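Local coordinates for hypothetical protein Atu2144 (Agrobacterium tumefaciens, PDB 2ODF), which is of unknown function but belongs to the N-formylglutamate amidohydrolase family and so may hydrolyse an amide bond with the help of a metal ion, at residues E32-T37 with L77-F82; G43-S48 with P109-L114; L85-N90 with A125-F130; N90-S95 with V206-R211. All coordinates share one frame; numbering follows the deposited sequence.

Contact 1: residues E32-T37 with L77-F82; sequences EHASAT and LVYQRF
S35 and R81 make the direct polar link of this contact. OG of S35 donates to O of R81 at 2.8 Å. It lies anti to the backbone N (chi1 175°), which puts it next to the R81 peptide. The donor sits well above the carbonyl plane. OG of S35 also accepts from N of T37 at 3.2 Å, an ST turn. One hydroxyl therefore holds both its own loop and the facing chain. The inner part is closely packed. O of E32 lies 3.4 Å from CB of Q80. CB of A34 rests on O of Q80 and touches CB of Y79 at 3.8 Å. A water sits in the corner between the chains. It accepts from N of S35 at 3.0 Å and lies beside O of E32 and O of F82. The outer part is looser: T37 is exposed, and R81 is partly so. CG2 of T37 meets CD1 of F82 at 3.9 Å. A second water donates to O of R81 at 2.7 Å and lies beside OG1 of T37. The R81 side chain turns away from the 32-37 loop; its NH1 bonds O of E12 and O of K14. The loop 32-37 leaves the C-terminal end of strand 27-31, which runs parallel to strand 77-80 in the central mixed sheet. Strand 16-19 flanks 77-80 on its other edge, antiparallel. Helix 62-73, in the crossover between the parallel strands, packs through L63 on A34 and Y79. Helix 116-143 supplies F130 against E32 and L126 against Q80.

Contact 2: residues G43-S48 with P109-L114; sequences GTLGLS and PGNFDL
The backbone of L45 lies in the left-handed region (phi 53°, psi 20°), as befits the first central residue of a type I' turn. That turn runs from T44 to L47, with G46 as the second central residue. O of L45 accepts from N of G110 at 2.8 Å, the donor standing above the carbonyl plane. In the L45 side chain, chi1 (-68°) sets CG beside the backbone N. Further out, CD2 meets CA of G110 at 3.8 Å. P109 lies alongside, with its CD 3.5 Å from O of L45. The same CD is 3.8 Å from O of G46. Each loop also has its own backbone bond. N of L47 donates to O of T44 at 2.9 Å, and N of F112 donates to O of P109 at 3.1 Å. N111 touches CD2 of L45 with OD1, but its amide serves other partners. OD1 accepts from R122, while ND2 donates to O of P100 and O of L85. L45 in turn packs on L85 and I108. The site lies near the surface, about 23 Å from the chain centre, and several of its residues also touch a crystal neighbour. The two loops are thus joined by one main-chain bond and by CD2 of L45 against CA of G110. A CB on G110 would clash with that methyl, and the close approach depends on the glycine having no side chain.

Contact 3: residues L85-N90 with A125-F130; sequences LVYDCN and ALYVPF
Y87 lies against L126 and Y127 of helix 116-143. Its CB touches CD1 of L126 at 3.8 Å. The ring starts from CG, anti to the backbone N (chi1 -167°). CD1 lies 3.8 Å from CB of Y127. CB of Y127 stands over one face of the ring, 3.6 Å from its centroid, as a CH-pi contact. The two rings are near parallel (planes at 30°) but slid apart. CZ meets CG of Y127 at 3.5 Å. At the tip, OH of Y87 lies over the centre of the Y127 ring, 3.4 Å above its plane, and is hydrogen-bonded to O of R91. The helix has a wider pi-type turn at 125-127 and a kink at P129. The facing loop has an Asx turn, in which OD1 of D88 accepts from N of N90. SG of C89 sits 3.7 Å from O of L126 and obliquely to the F130 ring. Its CB meets CD2 of F130 at 3.9 Å. O of C89 lies at the edge of the Y127 ring and accepts from H131. V86 crosses L126 at about a right angle, with CG1 3.5 Å from CD1 of L126. F120 of the second subunit also meets the Y127 ring.

Contact 4: residues N90-S95 with V206-R211; sequences NRPPES and VTHTLR
V206 meets N90 through its backbone O, which accepts from ND2 of N90 at 2.7 Å. The acceptor lies near the amide plane of N90, while ND2 stands above the carbonyl plane of V206. A water donates to this O and also to OD1 of N90 at 2.9 Å, closing a small bridge. CG1 of V206 approaches NH2 of R91 at 4.2 Å. T207 points away and bonds through OG1 to D174. H208 opens the helix, with its CG anti to the backbone N (chi1 -175°). CD of P92 stands over one face of the H208 ring, 3.6 Å from the centroid, as a CH-pi contact. CB of H208 comes within 3.1 Å of O of N90, a buried oxygen with no polar partner in the model. The imidazole takes Y127 at NE2 and E116 of the second subunit at ND1, which fixes its rotation. N of T209 donates to OD1 of N90 at 3.1 Å, nearly straight (169°) and close to the C=O axis. The N90 carboxamide bonds the loop just before the helix through ND2 and the first turn of the helix through OD1. OG1 of T209 bonds to E32. R211 bridges to D174 and to E116 of the second subunit. Helix 208-213 packs through L210 on strands 149-156 and 220-227, while P92 and P93 lie on helix 116-143.

Contacts 1, 3 and 4 form one connected group. Centres of contacts 1 and 3 are 9 Å apart, those of 3 and 4 are 10 Å apart, and N90 belongs to both of the latter. Contact 1 meets contact 3 where NE2 of H33 reaches OD1 of D88 at 2.7 Å. It meets contact 4 where OE2 of E32 reaches OG1 of T209 at 2.7 Å. H33 also lies near D59 and H154. This gathering of acids and histidines beside the sheet is consistent with the active-site region of a zinc-dependent relative. Contact 2 lies apart, 19 Å from contact 1 between centres, and joins contact 3 through ND2 of N111 and O of L85 at 2.8 Å.

Contact 1: residues E32-T37 with L77-F82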
loop_
_atom_site.group_PDB
_atom_site.type_symbol
_atom_site.label_atom_id
_atom_site.label_comp_id
_atom_site.label_asym_id
_atom_site.label_seq_id
_atom_site.Cartn_x
_atom_site.Cartn_y
_atom_site.Cartn_z
ATOM N N GLU A 32 11.609 11.040 6.202
ATOM C CA GLU A 32 10.989 10.526 4.981
ATOM C C GLU A 32 11.624 11.101 3.693
ATOM O O GLU A 32 11.704 10.412 2.671
ATOM C CB GLU A 32 9.492 10.817 4.976
ATOM C CG GLU A 32 8.722 10.379 6.198
ATOM C CD GLU A 32 8.555 11.495 7.179
ATOM O OE1 GLU A 32 9.572 12.141 7.502
ATOM O OE2 GLU A 32 7.422 11.731 7.633
ATOM N N HIS A 33 12.125 12.333 3.764
ATOM C CA HIS A 33 12.673 13.011 2.581
ATOM C C HIS A 33 14.184 13.104 2.591
ATOM O O HIS A 33 14.759 14.050 2.058
ATOM C CB HIS A 33 12.037 14.400 2.413
ATOM C CG HIS A 33 10.542 14.371 2.281
ATOM N ND1 HIS A 33 9.755 15.464 2.555
ATOM C CD2 HIS A 33 9.688 13.368 1.954
ATOM C CE1 HIS A 33 8.481 15.155 2.372
ATOM N NE2 HIS A 33 8.409 13.880 2.024
ATOM N N ALA A 34 14.813 12.063 3.131
ATOM C CA ALA A 34 16.231 12.008 3.428
ATOM C C ALA A 34 17.104 11.978 2.181
ATOM O O ALA A 34 18.228 12.484 2.202
ATOM C CB ALA A 34 16.533 10.737 4.274
ATOM N N SER A 35 16.597 11.356 1.116
ATOM C CA SER A 35 17.445 10.989 -0.027
ATOM C C SER A 35 16.843 11.323 -1.376
ATOM O O SER A 35 15.666 11.111 -1.617
ATOM C CB SER A 35 17.796 9.501 0.036
ATOM O OG SER A 35 18.523 9.127 -1.138
ATOM N N ALA A 36 17.695 11.824 -2.261
ATOM C CA ALA A 36 17.315 12.254 -3.597
ATOM C C ALA A 36 17.481 11.140 -4.639
ATOM O O ALA A 36 17.142 11.343 -5.815
ATOM C CB ALA A 36 18.151 13.454 -3.979
ATOM N N THR A 37 17.957 9.972 -4.205
ATOM C CA THR A 37 18.257 8.865 -5.098
ATOM C C THR A 37 17.006 8.364 -5.861
ATOM O O THR A 37 15.949 8.143 -5.282
ATOM C CB THR A 37 18.897 7.697 -4.368
ATOM O OG1 THR A 37 20.021 8.169 -3.592
ATOM C CG2 THR A 37 19.372 6.654 -5.382
ATOM N N LEU A 77 17.501 6.360 14.195
ATOM C CA LEU A 77 17.075 7.140 13.037
ATOM C C LEU A 77 16.640 6.175 11.957
ATOM O O LEU A 77 17.417 5.315 11.569
ATOM C CB LEU A 77 18.193 8.012 12.502
ATOM C CG LEU A 77 18.041 8.689 11.139
ATOM C CD1 LEU A 77 16.817 9.590 11.098
ATOM C CD2 LEU A 77 19.319 9.470 10.836
ATOM N N VAL A 78 15.403 6.325 11.507
ATOM C CA VAL A 78 14.854 5.575 10.379
ATOM C C VAL A 78 14.648 6.541 9.242
ATOM O O VAL A 78 14.006 7.582 9.412
ATOM C CB VAL A 78 13.519 4.915 10.702
ATOM C CG1 VAL A 78 13.024 4.078 9.488
ATOM C CG2 VAL A 78 13.644 4.056 11.943
ATOM N N TYR A 79 15.196 6.199 8.078
ATOM C CA TYR A 79 15.139 7.093 6.945
ATOM C C TYR A 79 14.898 6.314 5.637
ATOM O O TYR A 79 15.200 5.114 5.523
ATOM C CB TYR A 79 16.363 7.998 6.885
ATOM C CG TYR A 79 17.670 7.317 6.558
ATOM C CD1 TYR A 79 18.404 6.659 7.552
ATOM C CD2 TYR A 79 18.191 7.348 5.280
ATOM C CE1 TYR A 79 19.604 6.036 7.268
ATOM C CE2 TYR A 79 19.420 6.725 4.990
ATOM C CZ TYR A 79 20.108 6.068 5.990
ATOM O OH TYR A 79 21.317 5.431 5.722
ATOM N N GLN A 80 14.309 7.024 4.692
ATOM C CA GLN A 80 14.007 6.506 3.363
ATOM C C GLN A 80 15.196 6.772 2.465
ATOM O O GLN A 80 15.711 7.902 2.426
ATOM C CB GLN A 80 12.733 7.221 2.904
ATOM C CG GLN A 80 12.157 6.921 1.574
ATOM C CD GLN A 80 12.065 5.442 1.189
ATOM O OE1 GLN A 80 11.160 4.695 1.614
ATOM N NE2 GLN A 80 12.940 5.049 0.312
ATOM N N ARG A 81 15.660 5.736 1.768
ATOM C CA ARG A 81 16.858 5.844 0.928
ATOM C C ARG A 81 16.611 6.289 -0.526
ATOM O O ARG A 81 17.559 6.478 -1.263
ATOM C CB ARG A 81 17.638 4.522 0.985
ATOM C CG ARG A 81 18.118 4.216 2.402
ATOM C CD ARG A 81 18.986 3.010 2.488
ATOM N NE ARG A 81 20.253 3.197 1.791
ATOM C CZ ARG A 81 20.541 2.693 0.598
ATOM N NH1 ARG A 81 19.653 1.948 -0.057
ATOM N NH2 ARG A 81 21.736 2.936 0.060
ATOM N N PHE A 82 15.348 6.462 -0.920
ATOM C CA PHE A 82 14.985 6.907 -2.260
ATOM C C PHE A 82 14.023 8.068 -2.252
ATOM O O PHE A 82 13.328 8.316 -1.251
ATOM C CB PHE A 82 14.423 5.715 -3.086
ATOM C CG PHE A 82 15.416 4.590 -3.210
ATOM C CD1 PHE A 82 16.343 4.572 -4.231
ATOM C CD2 PHE A 82 15.494 3.626 -2.220
ATOM C CE1 PHE A 82 17.305 3.586 -4.279
ATOM C CE2 PHE A 82 16.425 2.650 -2.271
ATOM C CZ PHE A 82 17.333 2.624 -3.296
HETATM O O HOH W 1 13.813 10.286 0.673
HETATM O O HOH W 2 20.095 5.825 -1.854
#

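Contact 2: residues G43-S48 with P109-L114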
loop_
_atom_site.group_PDB
_atom_site.type_symbol
_atom_site.label_atom_id
_atom_site.label_comp_id
_atom_site.label_asym_id
_atom_site.label_seq_id
_atom_site.Cartn_x
_atom_site.Cartn_y
_atom_site.Cartn_z
ATOM N N GLY A 43 15.340 5.920 -14.400
ATOM C CA GLY A 43 16.159 6.883 -15.098
ATOM C C GLY A 43 16.055 8.259 -14.481
ATOM O O GLY A 43 16.232 8.397 -13.292
ATOM N N THR A 44 15.767 9.272 -15.301
ATOM C CA THR A 44 15.625 10.658 -14.848
ATOM C C THR A 44 14.183 11.045 -14.436
ATOM O O THR A 44 13.929 12.186 -14.104
ATOM C CB THR A 44 16.087 11.618 -15.966
ATOM O OG1 THR A 44 15.174 11.552 -17.065
ATOM C CG2 THR A 44 17.513 11.257 -16.449
ATOM N N LEU A 45 13.240 10.111 -14.516
ATOM C CA LEU A 45 11.797 10.440 -14.460
ATOM C C LEU A 45 11.363 11.512 -15.471
ATOM O O LEU A 45 10.315 12.130 -15.318
ATOM C CB LEU A 45 11.387 10.871 -13.050
ATOM C CG LEU A 45 11.405 9.805 -11.954
ATOM C CD1 LEU A 45 11.298 10.481 -10.569
ATOM C CD2 LEU A 45 10.312 8.752 -12.132
ATOM N N GLY A 46 12.179 11.713 -16.504
ATOM C CA GLY A 46 11.936 12.754 -17.489
ATOM C C GLY A 46 12.284 14.151 -17.031
ATOM O O GLY A 46 11.863 15.120 -17.664
ATOM N N LEU A 47 13.089 14.262 -15.963
ATOM C CA LEU A 47 13.470 15.557 -15.382
ATOM C C LEU A 47 14.908 15.961 -15.714
ATOM O O LEU A 47 15.775 15.124 -16.008
ATOM C CB LEU A 47 13.331 15.532 -13.845
ATOM C CG LEU A 47 11.952 15.220 -13.284
ATOM C CD1 LEU A 47 12.027 14.977 -11.766
ATOM C CD2 LEU A 47 10.947 16.342 -13.606
ATOM N N SER A 48 15.142 17.264 -15.658
ATOM C CA SER A 48 16.468 17.821 -15.902
ATOM C C SER A 48 17.408 17.556 -14.733
ATOM O O SER A 48 16.971 17.374 -13.602
ATOM C CB SER A 48 16.363 19.326 -16.138
ATOM O OG SER A 48 16.112 20.001 -14.920
ATOM N N PRO A 109 7.243 13.674 -16.108
ATOM C CA PRO A 109 6.758 12.620 -17.022
ATOM C C PRO A 109 6.776 11.224 -16.434
ATOM O O PRO A 109 5.876 10.435 -16.715
ATOM C CB PRO A 109 7.719 12.716 -18.236
ATOM C CG PRO A 109 8.131 14.135 -18.253
ATOM C CD PRO A 109 8.236 14.538 -16.770
ATOM N N GLY A 110 7.760 10.933 -15.582
ATOM C CA GLY A 110 7.836 9.649 -14.923
ATOM C C GLY A 110 6.678 9.349 -14.010
ATOM O O GLY A 110 6.486 8.198 -13.639
ATOM N N ASN A 111 5.916 10.374 -13.636
ATOM C CA ASN A 111 4.728 10.197 -12.795
ATOM C C ASN A 111 3.400 10.421 -13.503
ATOM O O ASN A 111 2.335 10.520 -12.861
ATOM C CB ASN A 111 4.859 11.109 -11.572
ATOM C CG ASN A 111 5.937 10.625 -10.604
ATOM O OD1 ASN A 111 6.540 9.577 -10.828
ATOM N ND2 ASN A 111 6.173 11.378 -9.522
ATOM N N PHE A 112 3.447 10.473 -14.819
ATOM C CA PHE A 112 2.254 10.672 -15.611
ATOM C C PHE A 112 1.266 9.543 -15.431
ATOM O O PHE A 112 1.605 8.442 -15.626
ATOM C CB PHE A 112 2.534 10.840 -17.087
ATOM C CG PHE A 112 1.284 10.803 -17.924
ATOM C CD1 PHE A 112 0.399 11.853 -17.912
ATOM C CD2 PHE A 112 0.960 9.699 -18.665
ATOM C CE1 PHE A 112 -0.750 11.818 -18.643
ATOM C CE2 PHE A 112 -0.193 9.686 -19.393
ATOM C CZ PHE A 112 -1.029 10.749 -19.371
ATOM N N ASP A 113 0.055 9.887 -15.038
ATOM C CA ASP A 113 -1.073 8.981 -15.002
ATOM C C ASP A 113 -0.674 7.519 -14.761
ATOM O O ASP A 113 -0.745 6.710 -15.606
ATOM C CB ASP A 113 -1.922 9.146 -16.262
ATOM C CG ASP A 113 -3.229 8.400 -16.199
ATOM O OD1 ASP A 113 -3.853 8.327 -15.144
ATOM O OD2 ASP A 113 -3.628 7.901 -17.227
ATOM N N LEU A 114 -0.210 7.227 -13.571
ATOM C CA LEU A 114 0.412 5.971 -13.285
ATOM C C LEU A 114 -0.595 4.812 -13.315
ATOM O O LEU A 114 -1.619 4.900 -12.732
ATOM C CB LEU A 114 1.078 6.033 -11.913
ATOM C CG LEU A 114 2.299 6.916 -11.802
ATOM C CD1 LEU A 114 2.835 6.801 -10.394
ATOM C CD2 LEU A 114 3.332 6.466 -12.840
#

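Contact 3: residues L85-N90 with A125-F130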
loop_
_atom_site.group_PDB
_atom_site.type_symbol
_atom_site.label_atom_id
_atom_site.label_comp_id
_atom_site.label_asym_id
_atom_site.label_seq_id
_atom_site.Cartn_x
_atom_site.Cartn_y
_atom_site.Cartn_z
ATOM N N LEU A 85 10.074 11.827 -4.957
ATOM C CA LEU A 85 9.496 11.901 -6.314
ATOM C C LEU A 85 8.914 10.578 -6.774
ATOM O O LEU A 85 7.934 10.580 -7.535
ATOM C CB LEU A 85 10.507 12.386 -7.335
ATOM C CG LEU A 85 10.927 13.853 -7.251
ATOM C CD1 LEU A 85 12.143 14.029 -8.128
ATOM C CD2 LEU A 85 9.834 14.760 -7.653
ATOM N N VAL A 86 9.492 9.463 -6.321
ATOM C CA VAL A 86 8.992 8.148 -6.652
ATOM C C VAL A 86 7.802 7.788 -5.742
ATOM O O VAL A 86 6.733 7.390 -6.209
ATOM C CB VAL A 86 10.099 7.066 -6.597
ATOM C CG1 VAL A 86 9.523 5.696 -7.020
ATOM C CG2 VAL A 86 11.242 7.449 -7.552
ATOM N N TYR A 87 7.978 7.980 -4.441
ATOM C CA TYR A 87 6.875 7.826 -3.493
ATOM C C TYR A 87 7.170 8.727 -2.297
ATOM O O TYR A 87 8.222 8.573 -1.644
ATOM C CB TYR A 87 6.649 6.357 -3.036
ATOM C CG TYR A 87 5.323 6.232 -2.317
ATOM C CD1 TYR A 87 5.126 6.852 -1.083
ATOM C CD2 TYR A 87 4.237 5.583 -2.894
ATOM C CE1 TYR A 87 3.895 6.817 -0.447
ATOM C CE2 TYR A 87 3.006 5.536 -2.244
ATOM C CZ TYR A 87 2.840 6.180 -1.018
ATOM O OH TYR A 87 1.620 6.194 -0.343
ATOM N N ASP A 88 6.256 9.653 -2.011
ATOM C CA ASP A 88 6.377 10.526 -0.844
ATOM C C ASP A 88 5.853 9.771 0.366
ATOM O O ASP A 88 4.649 9.653 0.568
ATOM C CB ASP A 88 5.609 11.843 -1.041
ATOM C CG ASP A 88 5.895 12.855 0.066
ATOM O OD1 ASP A 88 6.301 12.431 1.177
ATOM O OD2 ASP A 88 5.726 14.065 -0.183
ATOM N N CYS A 89 6.774 9.236 1.161
ATOM C CA CYS A 89 6.389 8.376 2.281
ATOM C C CYS A 89 5.626 9.113 3.383
ATOM O O CYS A 89 5.085 8.474 4.282
ATOM C CB CYS A 89 7.598 7.663 2.831
ATOM S SG CYS A 89 8.128 6.337 1.784
ATOM N N ASN A 90 5.569 10.439 3.312
ATOM C CA ASN A 90 4.725 11.210 4.219
ATOM C C ASN A 90 3.336 11.444 3.617
ATOM O O ASN A 90 2.672 12.385 3.990
ATOM C CB ASN A 90 5.372 12.574 4.562
ATOM C CG ASN A 90 4.755 13.231 5.809
ATOM O OD1 ASN A 90 4.197 12.557 6.667
ATOM N ND2 ASN A 90 4.895 14.538 5.918
ATOM N N ALA A 125 7.137 -1.347 -2.412
ATOM C CA ALA A 125 8.603 -1.351 -2.352
ATOM C C ALA A 125 9.152 -0.235 -1.473
ATOM O O ALA A 125 10.183 -0.427 -0.822
ATOM C CB ALA A 125 9.181 -1.228 -3.738
ATOM N N LEU A 126 8.469 0.918 -1.470
ATOM C CA LEU A 126 8.933 2.101 -0.760
ATOM C C LEU A 126 8.109 2.450 0.453
ATOM O O LEU A 126 8.679 2.639 1.499
ATOM C CB LEU A 126 8.999 3.308 -1.681
ATOM C CG LEU A 126 10.056 3.216 -2.798
ATOM C CD1 LEU A 126 9.858 4.397 -3.743
ATOM C CD2 LEU A 126 11.529 3.119 -2.265
ATOM N N TYR A 127 6.777 2.516 0.322
ATOM C CA TYR A 127 5.933 3.093 1.360
ATOM C C TYR A 127 5.672 2.116 2.491
ATOM O O TYR A 127 5.894 2.444 3.671
ATOM C CB TYR A 127 4.621 3.596 0.718
ATOM C CG TYR A 127 3.541 4.055 1.658
ATOM C CD1 TYR A 127 3.622 5.272 2.333
ATOM C CD2 TYR A 127 2.388 3.285 1.834
ATOM C CE1 TYR A 127 2.570 5.699 3.171
ATOM C CE2 TYR A 127 1.361 3.711 2.632
ATOM C CZ TYR A 127 1.444 4.891 3.306
ATOM O OH TYR A 127 0.381 5.237 4.118
ATOM N N VAL A 128 5.257 0.899 2.144
ATOM C CA VAL A 128 4.900 -0.074 3.174
ATOM C C VAL A 128 6.142 -0.519 3.976
ATOM O O VAL A 128 6.071 -0.577 5.198
ATOM C CB VAL A 128 3.972 -1.230 2.638
ATOM C CG1 VAL A 128 3.770 -2.316 3.723
ATOM C CG2 VAL A 128 2.584 -0.655 2.205
ATOM N N PRO A 129 7.273 -0.850 3.323
ATOM C CA PRO A 129 8.466 -1.210 4.090
ATOM C C PRO A 129 8.915 -0.122 5.064
ATOM O O PRO A 129 9.214 -0.440 6.214
ATOM C CB PRO A 129 9.544 -1.487 2.995
ATOM C CG PRO A 129 8.736 -1.912 1.823
ATOM C CD PRO A 129 7.499 -1.054 1.873
ATOM N N PHE A 130 8.862 1.139 4.648
ATOM C CA PHE A 130 9.261 2.249 5.476
ATOM C C PHE A 130 8.406 2.324 6.757
ATOM O O PHE A 130 8.942 2.282 7.870
ATOM C CB PHE A 130 9.234 3.561 4.677
ATOM C CG PHE A 130 9.644 4.759 5.477
ATOM C CD1 PHE A 130 10.988 4.994 5.760
ATOM C CD2 PHE A 130 8.691 5.644 5.968
ATOM C CE1 PHE A 130 11.349 6.088 6.542
ATOM C CE2 PHE A 130 9.056 6.723 6.752
ATOM C CZ PHE A 130 10.378 6.937 7.039
#

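Contact 4: residues N90-S95 with V206-R211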
loop_
_atom_site.group_PDB
_atom_site.type_symbol
_atom_site.label_atom_id
_atom_site.label_comp_id
_atom_site.label_asym_id
_atom_site.label_seq_id
_atom_site.Cartn_x
_atom_site.Cartn_y
_atom_site.Cartn_z
ATOM N N ASN A 90 5.569 10.439 3.312
ATOM C CA ASN A 90 4.725 11.210 4.219
ATOM C C ASN A 90 3.336 11.444 3.617
ATOM O O ASN A 90 2.672 12.385 3.990
ATOM C CB ASN A 90 5.372 12.574 4.562
ATOM C CG ASN A 90 4.755 13.231 5.809
ATOM O OD1 ASN A 90 4.197 12.557 6.667
ATOM N ND2 ASN A 90 4.895 14.538 5.918
ATOM N N ARG A 91 2.915 10.590 2.681
ATOM C CA ARG A 91 1.580 10.656 2.069
ATOM C C ARG A 91 0.988 9.246 1.904
ATOM O O ARG A 91 1.718 8.326 1.553
ATOM C CB ARG A 91 1.656 11.275 0.691
ATOM C CG ARG A 91 2.098 12.730 0.686
ATOM C CD ARG A 91 1.114 13.685 1.331
ATOM N NE ARG A 91 1.647 15.024 1.140
ATOM C CZ ARG A 91 0.950 16.146 1.012
ATOM N NH1 ARG A 91 -0.377 16.181 1.037
ATOM N NH2 ARG A 91 1.629 17.276 0.825
ATOM N N PRO A 92 -0.321 9.078 2.154
ATOM C CA PRO A 92 -0.942 7.796 1.878
ATOM C C PRO A 92 -1.153 7.609 0.363
ATOM O O PRO A 92 -1.177 8.607 -0.387
ATOM C CB PRO A 92 -2.278 7.901 2.634
ATOM C CG PRO A 92 -2.582 9.341 2.640
ATOM C CD PRO A 92 -1.279 10.031 2.729
ATOM N N PRO A 93 -1.266 6.353 -0.100
ATOM C CA PRO A 93 -1.344 6.115 -1.519
ATOM C C PRO A 93 -2.588 6.682 -2.207
ATOM O O PRO A 93 -2.556 6.847 -3.417
ATOM C CB PRO A 93 -1.267 4.585 -1.640
ATOM C CG PRO A 93 -1.545 4.050 -0.354
ATOM C CD PRO A 93 -1.230 5.100 0.671
ATOM N N GLU A 94 -3.625 7.008 -1.431
ATOM C CA GLU A 94 -4.840 7.683 -1.907
ATOM C C GLU A 94 -4.587 9.160 -2.255
ATOM O O GLU A 94 -5.317 9.744 -3.055
ATOM C CB GLU A 94 -6.007 7.528 -0.881
ATOM C CG GLU A 94 -5.640 7.223 0.676
ATOM C CD GLU A 94 -5.108 5.792 0.996
ATOM O OE1 GLU A 94 -3.894 5.671 0.940
ATOM O OE2 GLU A 94 -5.827 4.781 1.341
ATOM N N SER A 95 -3.554 9.776 -1.673
ATOM C CA SER A 95 -3.274 11.192 -1.930
ATOM C C SER A 95 -2.620 11.422 -3.291
ATOM O O SER A 95 -1.715 10.683 -3.665
ATOM C CB SER A 95 -2.326 11.742 -0.854
ATOM O OG SER A 95 -1.866 13.042 -1.206
ATOM N N VAL A 206 0.555 17.206 5.742
ATOM C CA VAL A 206 1.952 16.894 6.021
ATOM C C VAL A 206 2.176 16.159 7.353
ATOM O O VAL A 206 3.317 15.914 7.699
ATOM C CB VAL A 206 2.822 18.181 6.000
ATOM C CG1 VAL A 206 2.807 18.786 4.615
ATOM C CG2 VAL A 206 2.349 19.199 7.066
ATOM N N THR A 207 1.117 15.808 8.082
ATOM C CA THR A 207 1.290 15.074 9.346
ATOM C C THR A 207 0.936 13.579 9.237
ATOM O O THR A 207 0.660 12.934 10.236
ATOM C CB THR A 207 0.506 15.711 10.506
ATOM O OG1 THR A 207 -0.897 15.642 10.222
ATOM C CG2 THR A 207 0.951 17.157 10.692
ATOM N N HIS A 208 1.011 13.010 8.027
ATOM C CA HIS A 208 0.685 11.579 7.823
ATOM C C HIS A 208 1.459 10.652 8.731
ATOM O O HIS A 208 0.886 9.809 9.433
ATOM C CB HIS A 208 0.950 11.207 6.347
ATOM C CG HIS A 208 0.541 9.816 5.990
ATOM N ND1 HIS A 208 -0.692 9.296 6.312
ATOM C CD2 HIS A 208 1.211 8.832 5.352
ATOM C CE1 HIS A 208 -0.767 8.052 5.861
ATOM N NE2 HIS A 208 0.372 7.759 5.258
ATOM N N THR A 209 2.782 10.763 8.718
ATOM C CA THR A 209 3.640 9.920 9.549
ATOM C C THR A 209 3.278 9.985 11.061
ATOM O O THR A 209 3.281 8.970 11.764
ATOM C CB THR A 209 5.128 10.276 9.278
ATOM O OG1 THR A 209 5.435 9.966 7.891
ATOM C CG2 THR A 209 6.039 9.533 10.225
ATOM N N LEU A 210 2.983 11.177 11.555
ATOM C CA LEU A 210 2.511 11.354 12.931
ATOM C C LEU A 210 1.155 10.607 13.138
ATOM O O LEU A 210 0.966 9.898 14.135
ATOM C CB LEU A 210 2.338 12.842 13.247
ATOM C CG LEU A 210 3.577 13.750 13.055
ATOM C CD1 LEU A 210 3.254 15.218 13.420
ATOM C CD2 LEU A 210 4.765 13.163 13.848
ATOM N N ARG A 211 0.250 10.761 12.185
ATOM C CA ARG A 211 -1.041 10.065 12.209
ATOM C C ARG A 211 -0.890 8.542 12.214
ATOM O O ARG A 211 -1.674 7.862 12.880
ATOM C CB ARG A 211 -1.963 10.501 11.068
ATOM C CG ARG A 211 -2.430 11.939 11.163
ATOM C CD ARG A 211 -3.367 12.353 10.050
ATOM N NE ARG A 211 -3.814 13.723 10.292
ATOM C CZ ARG A 211 -4.523 14.444 9.438
ATOM N NH1 ARG A 211 -4.915 13.924 8.278
ATOM N NH2 ARG A 211 -4.852 15.692 9.759
HETATM O O HOH W 3 4.297 13.547 9.349
#